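Local coordinates for protein endo-beta-1,4-mannanase (Alicyclobacillus acidocaldarius, PDB 4CD8) that hydrolyses internal beta-1,4-linked mannosidic bonds of mannan polysaccharides, as a family GH113 glycoside hydrolase with a TIM-barrel fold, at residues L176-N182 against V195-S201; V213-R217 against A268-W274. One frame throughout, in Å; residues are numbered along the deposited sequence.

In the fold
Both contacts belong to one beta/alpha barrel and are met in series along the chain. Interaction 1 pairs strand 176-182 with strand 197-201 and the turn leading into it, and runs up to the active site, where the side chain of Ser201 lies about 5 Å from the bound mannoimidazole-type inhibitor and about 9 Å from the bound mannopyranose unit. Interaction 2 lies farther out, its centre about 20 Å from the centre of the chain, where helix 209-223, next after strand 197-201, meets the loop ahead of strand 275-283. The centres of the two contacts are 16 Å apart, and their nearest atoms, about 5 Å apart, do not touch.

Interaction 1 of 2, residues L176-N182 against V195-S201; sequences LVTYNCN and VDLISSS
Asn180 and Ser201 meet at the C-terminal, close-knit end of this parallel strand pair. With CG anti to the backbone N (chi1 168°), the Asn180 amide leans across to the next strand, and its ND2 donates to Ser201 OG at 2.9 Å, the hydroxyl lying 16° out of the amide plane. Two backbone bonds lock the same end: Cys181 N to Ser199 O at 2.9 Å and Ser201 N to Cys181 O at 2.8 Å. Further back, side chains carry the contact, beside a weak backbone bond of 3.4 Å from Ser199 N to Tyr179 O. Thr178 OG1 gives its proton to Leu197 O at 2.7 Å, approaching from above the carbonyl plane, and Ser199 OG sits 3.0 Å from Thr178 OG1 and within reach of Tyr179 O as well. At the more open N-terminal end, where Leu176 and Asp196 are partly exposed, Asp196 holds both backbone polar atoms of Val177: OD2 accepts from Val177 N at 2.9 Å on its anti side, while Asp196 N donates to Val177 O at 2.9 Å. Arg170 forms a salt bridge with the same OD2, probably fixing the carboxylate's turn. At the other end Asn180 OD1 is bonded to Lys93, and Ser201 OG to Glu151, a residue of the inhibitor pocket. Neighbouring parallel strands of a beta/alpha barrel thus border the active site with their C-terminal ends, Ser201 standing as second-shell partner of Glu151, as in TIM-barrel glycoside hydrolases.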
loop_
_atom_site.group_PDB
_atom_site.type_symbol
_atom_site.label_atom_id
_atom_site.label_comp_id
_atom_site.label_asym_id
_atom_site.label_seq_id
_atom_site.Cartn_x
_atom_site.Cartn_y
_atom_site.Cartn_z
ATOM N N LEU A 176 0.830 -14.862 2.169
ATOM C CA LEU A 176 1.203 -14.280 0.883
ATOM C C LEU A 176 2.128 -13.096 1.085
ATOM O O LEU A 176 1.910 -12.274 1.995
ATOM C CB LEU A 176 -0.043 -13.795 0.143
ATOM C CG LEU A 176 -0.986 -14.914 -0.287
ATOM C CD1 LEU A 176 -2.320 -14.291 -0.635
ATOM C CD2 LEU A 176 -0.409 -15.579 -1.526
ATOM N N VAL A 177 3.118 -12.982 0.227
ATOM C CA VAL A 177 4.102 -11.922 0.284
ATOM C C VAL A 177 4.070 -11.164 -1.025
ATOM O O VAL A 177 4.092 -11.741 -2.097
ATOM C CB VAL A 177 5.549 -12.410 0.586
ATOM C CG1 VAL A 177 6.539 -11.253 0.490
ATOM C CG2 VAL A 177 5.599 -13.012 1.976
ATOM N N THR A 178 3.958 -9.842 -0.929
ATOM C CA THR A 178 4.107 -8.994 -2.091
ATOM C C THR A 178 5.169 -7.932 -1.820
ATOM O O THR A 178 5.482 -7.687 -0.648
ATOM C CB THR A 178 2.766 -8.325 -2.472
ATOM O OG1 THR A 178 2.881 -7.759 -3.778
ATOM C CG2 THR A 178 2.346 -7.227 -1.439
ATOM N N TYR A 179 5.719 -7.381 -2.906
ATOM C CA TYR A 179 6.486 -6.110 -2.866
ATOM C C TYR A 179 5.696 -5.168 -3.750
ATOM O O TYR A 179 5.292 -5.530 -4.847
ATOM C CB TYR A 179 7.895 -6.313 -3.464
ATOM C CG TYR A 179 8.598 -4.998 -3.642
ATOM C CD1 TYR A 179 9.043 -4.318 -2.520
ATOM C CD2 TYR A 179 8.790 -4.444 -4.869
ATOM C CE1 TYR A 179 9.647 -3.080 -2.648
ATOM C CE2 TYR A 179 9.405 -3.208 -5.012
ATOM C CZ TYR A 179 9.812 -2.544 -3.890
ATOM O OH TYR A 179 10.389 -1.336 -4.055
ATOM N N ASN A 180 5.524 -3.934 -3.274
ATOM C CA ASN A 180 4.764 -2.877 -3.932
ATOM C C ASN A 180 5.734 -1.913 -4.562
ATOM O O ASN A 180 6.358 -1.103 -3.844
ATOM C CB ASN A 180 3.891 -2.269 -2.810
ATOM C CG ASN A 180 3.187 -0.953 -3.107
ATOM O OD1 ASN A 180 2.560 -0.473 -2.173
ATOM N ND2 ASN A 180 3.197 -0.427 -4.324
ATOM N N CYS A 181 5.907 -1.969 -5.879
ATOM C CA CYS A 181 6.790 -1.013 -6.557
ATOM C C CYS A 181 6.025 0.259 -6.898
ATOM O O CYS A 181 4.809 0.293 -6.849
ATOM C CB CYS A 181 7.441 -1.598 -7.815
ATOM S SG CYS A 181 6.291 -1.926 -9.135
ATOM N N ASN A 182 6.763 1.292 -7.252
ATOM C CA ASN A 182 6.093 2.491 -7.772
ATOM C C ASN A 182 5.519 2.294 -9.182
ATOM O O ASN A 182 5.994 1.471 -9.944
ATOM C CB ASN A 182 7.084 3.614 -7.788
ATOM C CG ASN A 182 6.420 4.976 -7.810
ATOM O OD1 ASN A 182 5.299 5.133 -7.351
ATOM N ND2 ASN A 182 7.130 5.945 -8.328
ATOM N N VAL A 195 8.695 -13.088 -4.660
ATOM C CA VAL A 195 7.433 -12.820 -4.033
ATOM C C VAL A 195 6.286 -13.599 -4.665
ATOM O O VAL A 195 6.438 -14.183 -5.706
ATOM C CB VAL A 195 7.115 -11.312 -3.953
ATOM C CG1 VAL A 195 8.259 -10.578 -3.247
ATOM C CG2 VAL A 195 6.863 -10.741 -5.329
ATOM N N ASP A 196 5.152 -13.655 -3.974
ATOM C CA ASP A 196 3.977 -14.386 -4.496
ATOM C C ASP A 196 3.147 -13.618 -5.485
ATOM O O ASP A 196 2.501 -14.174 -6.361
ATOM C CB ASP A 196 3.121 -14.859 -3.332
ATOM C CG ASP A 196 3.934 -15.669 -2.325
ATOM O OD1 ASP A 196 4.711 -16.534 -2.769
ATOM O OD2 ASP A 196 3.816 -15.475 -1.119
ATOM N N LEU A 197 3.077 -12.304 -5.262
ATOM C CA LEU A 197 2.244 -11.411 -6.054
ATOM C C LEU A 197 3.020 -10.164 -6.407
ATOM O O LEU A 197 3.690 -9.580 -5.547
ATOM C CB LEU A 197 0.992 -10.964 -5.271
ATOM C CG LEU A 197 0.059 -12.086 -4.826
ATOM C CD1 LEU A 197 -0.754 -11.662 -3.614
ATOM C CD2 LEU A 197 -0.837 -12.464 -5.997
ATOM N N ILE A 198 2.897 -9.750 -7.650
ATOM C CA ILE A 198 3.480 -8.479 -8.090
ATOM C C ILE A 198 2.470 -7.396 -7.755
ATOM O O ILE A 198 1.307 -7.577 -8.026
ATOM C CB ILE A 198 3.723 -8.486 -9.623
ATOM C CG1 ILE A 198 4.794 -9.513 -9.960
ATOM C CG2 ILE A 198 4.205 -7.162 -10.110
ATOM C CD1 ILE A 198 4.974 -9.783 -11.439
ATOM N N SER A 199 2.915 -6.281 -7.145
ATOM C CA SER A 199 1.995 -5.151 -6.950
ATOM C C SER A 199 2.645 -3.815 -7.148
ATOM O O SER A 199 3.859 -3.679 -7.075
ATOM C CB SER A 199 1.363 -5.193 -5.559
ATOM O OG SER A 199 2.289 -4.953 -4.517
ATOM N N SER A 200 1.795 -2.815 -7.451
ATOM C CA SER A 200 2.330 -1.496 -7.685
ATOM C C SER A 200 1.429 -0.408 -7.127
ATOM O O SER A 200 0.286 -0.651 -6.779
ATOM C CB SER A 200 2.582 -1.231 -9.161
ATOM O OG SER A 200 1.379 -1.274 -9.874
ATOM N N SER A 201 2.027 0.781 -7.001
ATOM C CA SER A 201 1.309 2.006 -6.635
ATOM C C SER A 201 0.902 2.627 -7.935
ATOM O O SER A 201 1.637 3.400 -8.515
ATOM C CB SER A 201 2.218 2.946 -5.830
ATOM O OG SER A 201 2.454 2.413 -4.538
#

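Interaction 2 of 2, residues V213-R217 against A268-W274; sequences VPVLR and AMPDEPW
Arg217 lies across the indole of Trp274, backbone first: its CA stands 3.7 Å from the centroid of the six-membered ring and only 7° off the normal, a CH-pi contact over the face. The side chain then runs along that face toward the pyrrole nitrogen, with CG 3.5 Å from Trp274 NE1. That course follows from CG being anti to the backbone N (chi1 180°), and a bend at chi3 turns the guanidinium nearly upright to the ring, the two planes 83° apart. Glu272 ties both groups together. Its OE1 takes NH1 of Arg217 on the syn side at 3.0 Å in a salt bridge, the oxygen sitting at the guanidinium edge. The same OE1 lies in the indole plane and accepts from Trp274 NE1 at 2.7 Å through its anti lone pair. Leu216 CB abuts the far end of the indole, 3.9 Å from Trp274 CH2. One turn earlier in the helix, Val213 splits its methyls: CG1 rests on Pro270 CD at 3.8 Å, while CG2 touches the sulfur of Met269, whose bent chain brings SD within 3.9 Å. With an alanine at Trp274 the indole and its NE1 donor are gone; Arg217 CA and CG would probably lose their aromatic cover, and the Glu272 carboxylate is likely to turn more freely. The flank of helix 209-223, which follows strand 197-201, thus packs against the alpha-to-beta loop leading into strand 275-283, where Trp274 is also backbone-bonded to Leu227; such packing between adjacent beta/alpha units is characteristic of the outer layer of a TIM barrel.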
loop_
_atom_site.group_PDB
_atom_site.type_symbol
_atom_site.label_atom_id
_atom_site.label_comp_id
_atom_site.label_asym_id
_atom_site.label_seq_id
_atom_site.Cartn_x
_atom_site.Cartn_y
_atom_site.Cartn_z
ATOM N N VAL A 213 -1.848 -0.520 -19.769
ATOM C CA VAL A 213 -2.346 -1.857 -19.538
ATOM C C VAL A 213 -1.518 -2.945 -20.233
ATOM O O VAL A 213 -1.190 -3.945 -19.589
ATOM C CB VAL A 213 -3.854 -1.959 -19.895
ATOM C CG1 VAL A 213 -4.309 -3.399 -19.885
ATOM C CG2 VAL A 213 -4.689 -1.188 -18.881
ATOM N N PRO A 214 -1.117 -2.736 -21.505
ATOM C CA PRO A 214 -0.384 -3.829 -22.144
ATOM C C PRO A 214 0.912 -4.187 -21.468
ATOM O O PRO A 214 1.283 -5.378 -21.412
ATOM C CB PRO A 214 -0.128 -3.304 -23.564
ATOM C CG PRO A 214 -1.221 -2.331 -23.812
ATOM C CD PRO A 214 -1.524 -1.708 -22.478
ATOM N N VAL A 215 1.600 -3.195 -20.914
ATOM C CA VAL A 215 2.854 -3.472 -20.237
ATOM C C VAL A 215 2.590 -4.212 -18.921
ATOM O O VAL A 215 3.326 -5.116 -18.562
ATOM C CB VAL A 215 3.655 -2.193 -19.977
ATOM C CG1 VAL A 215 4.891 -2.516 -19.137
ATOM C CG2 VAL A 215 4.047 -1.565 -21.298
ATOM N N LEU A 216 1.517 -3.854 -18.226
ATOM C CA LEU A 216 1.160 -4.533 -16.994
ATOM C C LEU A 216 0.869 -6.009 -17.278
ATOM O O LEU A 216 1.355 -6.902 -16.545
ATOM C CB LEU A 216 -0.040 -3.870 -16.334
ATOM C CG LEU A 216 0.136 -2.410 -15.910
ATOM C CD1 LEU A 216 -1.167 -1.859 -15.343
ATOM C CD2 LEU A 216 1.256 -2.233 -14.905
ATOM N N ARG A 217 0.099 -6.254 -18.345
ATOM C CA ARG A 217 -0.168 -7.643 -18.749
ATOM C C ARG A 217 1.133 -8.362 -19.041
ATOM O O ARG A 217 1.360 -9.522 -18.589
ATOM C CB ARG A 217 -1.083 -7.669 -19.967
ATOM C CG ARG A 217 -1.424 -9.059 -20.482
ATOM C CD ARG A 217 -2.468 -9.054 -21.599
ATOM N NE ARG A 217 -2.440 -7.823 -22.362
ATOM C CZ ARG A 217 -3.421 -6.927 -22.441
ATOM N NH1 ARG A 217 -4.588 -7.086 -21.829
ATOM N NH2 ARG A 217 -3.227 -5.846 -23.174
ATOM N N ALA A 268 -10.438 0.970 -18.140
ATOM C CA ALA A 268 -9.181 0.504 -18.747
ATOM C C ALA A 268 -8.794 -0.960 -18.420
ATOM O O ALA A 268 -8.262 -1.666 -19.291
ATOM C CB ALA A 268 -8.048 1.445 -18.380
ATOM N N MET A 269 -9.070 -1.419 -17.197
ATOM C CA MET A 269 -8.538 -2.700 -16.733
ATOM C C MET A 269 -9.389 -3.832 -17.267
ATOM O O MET A 269 -10.585 -3.821 -17.100
ATOM C CB MET A 269 -8.491 -2.769 -15.194
ATOM C CG MET A 269 -7.481 -1.832 -14.541
ATOM S SD MET A 269 -5.817 -1.927 -15.236
ATOM C CE MET A 269 -5.302 -3.575 -14.727
ATOM N N PRO A 270 -8.762 -4.822 -17.925
ATOM C CA PRO A 270 -9.561 -5.892 -18.512
ATOM C C PRO A 270 -9.946 -6.963 -17.492
ATOM O O PRO A 270 -9.402 -6.988 -16.388
ATOM C CB PRO A 270 -8.626 -6.465 -19.568
ATOM C CG PRO A 270 -7.267 -6.283 -18.998
ATOM C CD PRO A 270 -7.331 -4.988 -18.225
ATOM N N ASP A 271 -10.888 -7.832 -17.865
ATOM C CA ASP A 271 -11.259 -8.928 -17.003
ATOM C C ASP A 271 -10.438 -10.130 -17.460
ATOM O O ASP A 271 -10.917 -10.976 -18.201
ATOM C CB ASP A 271 -12.768 -9.188 -17.088
ATOM C CG ASP A 271 -13.217 -10.336 -16.205
ATOM O OD1 ASP A 271 -12.432 -10.760 -15.323
ATOM O OD2 ASP A 271 -14.312 -10.807 -16.395
ATOM N N GLU A 272 -9.176 -10.133 -17.006
ATOM C CA GLU A 272 -8.241 -11.191 -17.392
ATOM C C GLU A 272 -7.586 -11.772 -16.154
ATOM O O GLU A 272 -7.367 -11.062 -15.178
ATOM C CB GLU A 272 -7.205 -10.643 -18.365
ATOM C CG GLU A 272 -7.848 -10.281 -19.686
ATOM C CD GLU A 272 -6.929 -9.559 -20.641
ATOM O OE1 GLU A 272 -5.733 -9.397 -20.358
ATOM O OE2 GLU A 272 -7.427 -9.152 -21.700
ATOM N N PRO A 273 -7.260 -13.084 -16.190
ATOM C CA PRO A 273 -6.802 -13.770 -14.956
ATOM C C PRO A 273 -5.502 -13.262 -14.299
ATOM O O PRO A 273 -5.283 -13.513 -13.112
ATOM C CB PRO A 273 -6.672 -15.245 -15.378
ATOM C CG PRO A 273 -6.793 -15.270 -16.893
ATOM C CD PRO A 273 -7.515 -14.017 -17.308
ATOM N N TRP A 274 -4.638 -12.612 -15.083
ATOM C CA TRP A 274 -3.368 -12.075 -14.567
ATOM C C TRP A 274 -3.531 -10.899 -13.613
ATOM O O TRP A 274 -2.617 -10.600 -12.841
ATOM C CB TRP A 274 -2.437 -11.662 -15.722
ATOM C CG TRP A 274 -2.987 -10.562 -16.561
ATOM C CD1 TRP A 274 -3.727 -10.702 -17.695
ATOM C CD2 TRP A 274 -2.889 -9.149 -16.318
ATOM N NE1 TRP A 274 -4.087 -9.482 -18.178
ATOM C CE2 TRP A 274 -3.582 -8.507 -17.361
ATOM C CE3 TRP A 274 -2.265 -8.364 -15.333
ATOM C CZ2 TRP A 274 -3.704 -7.131 -17.437
ATOM C CZ3 TRP A 274 -2.372 -6.979 -15.424
ATOM C CH2 TRP A 274 -3.085 -6.381 -16.465
#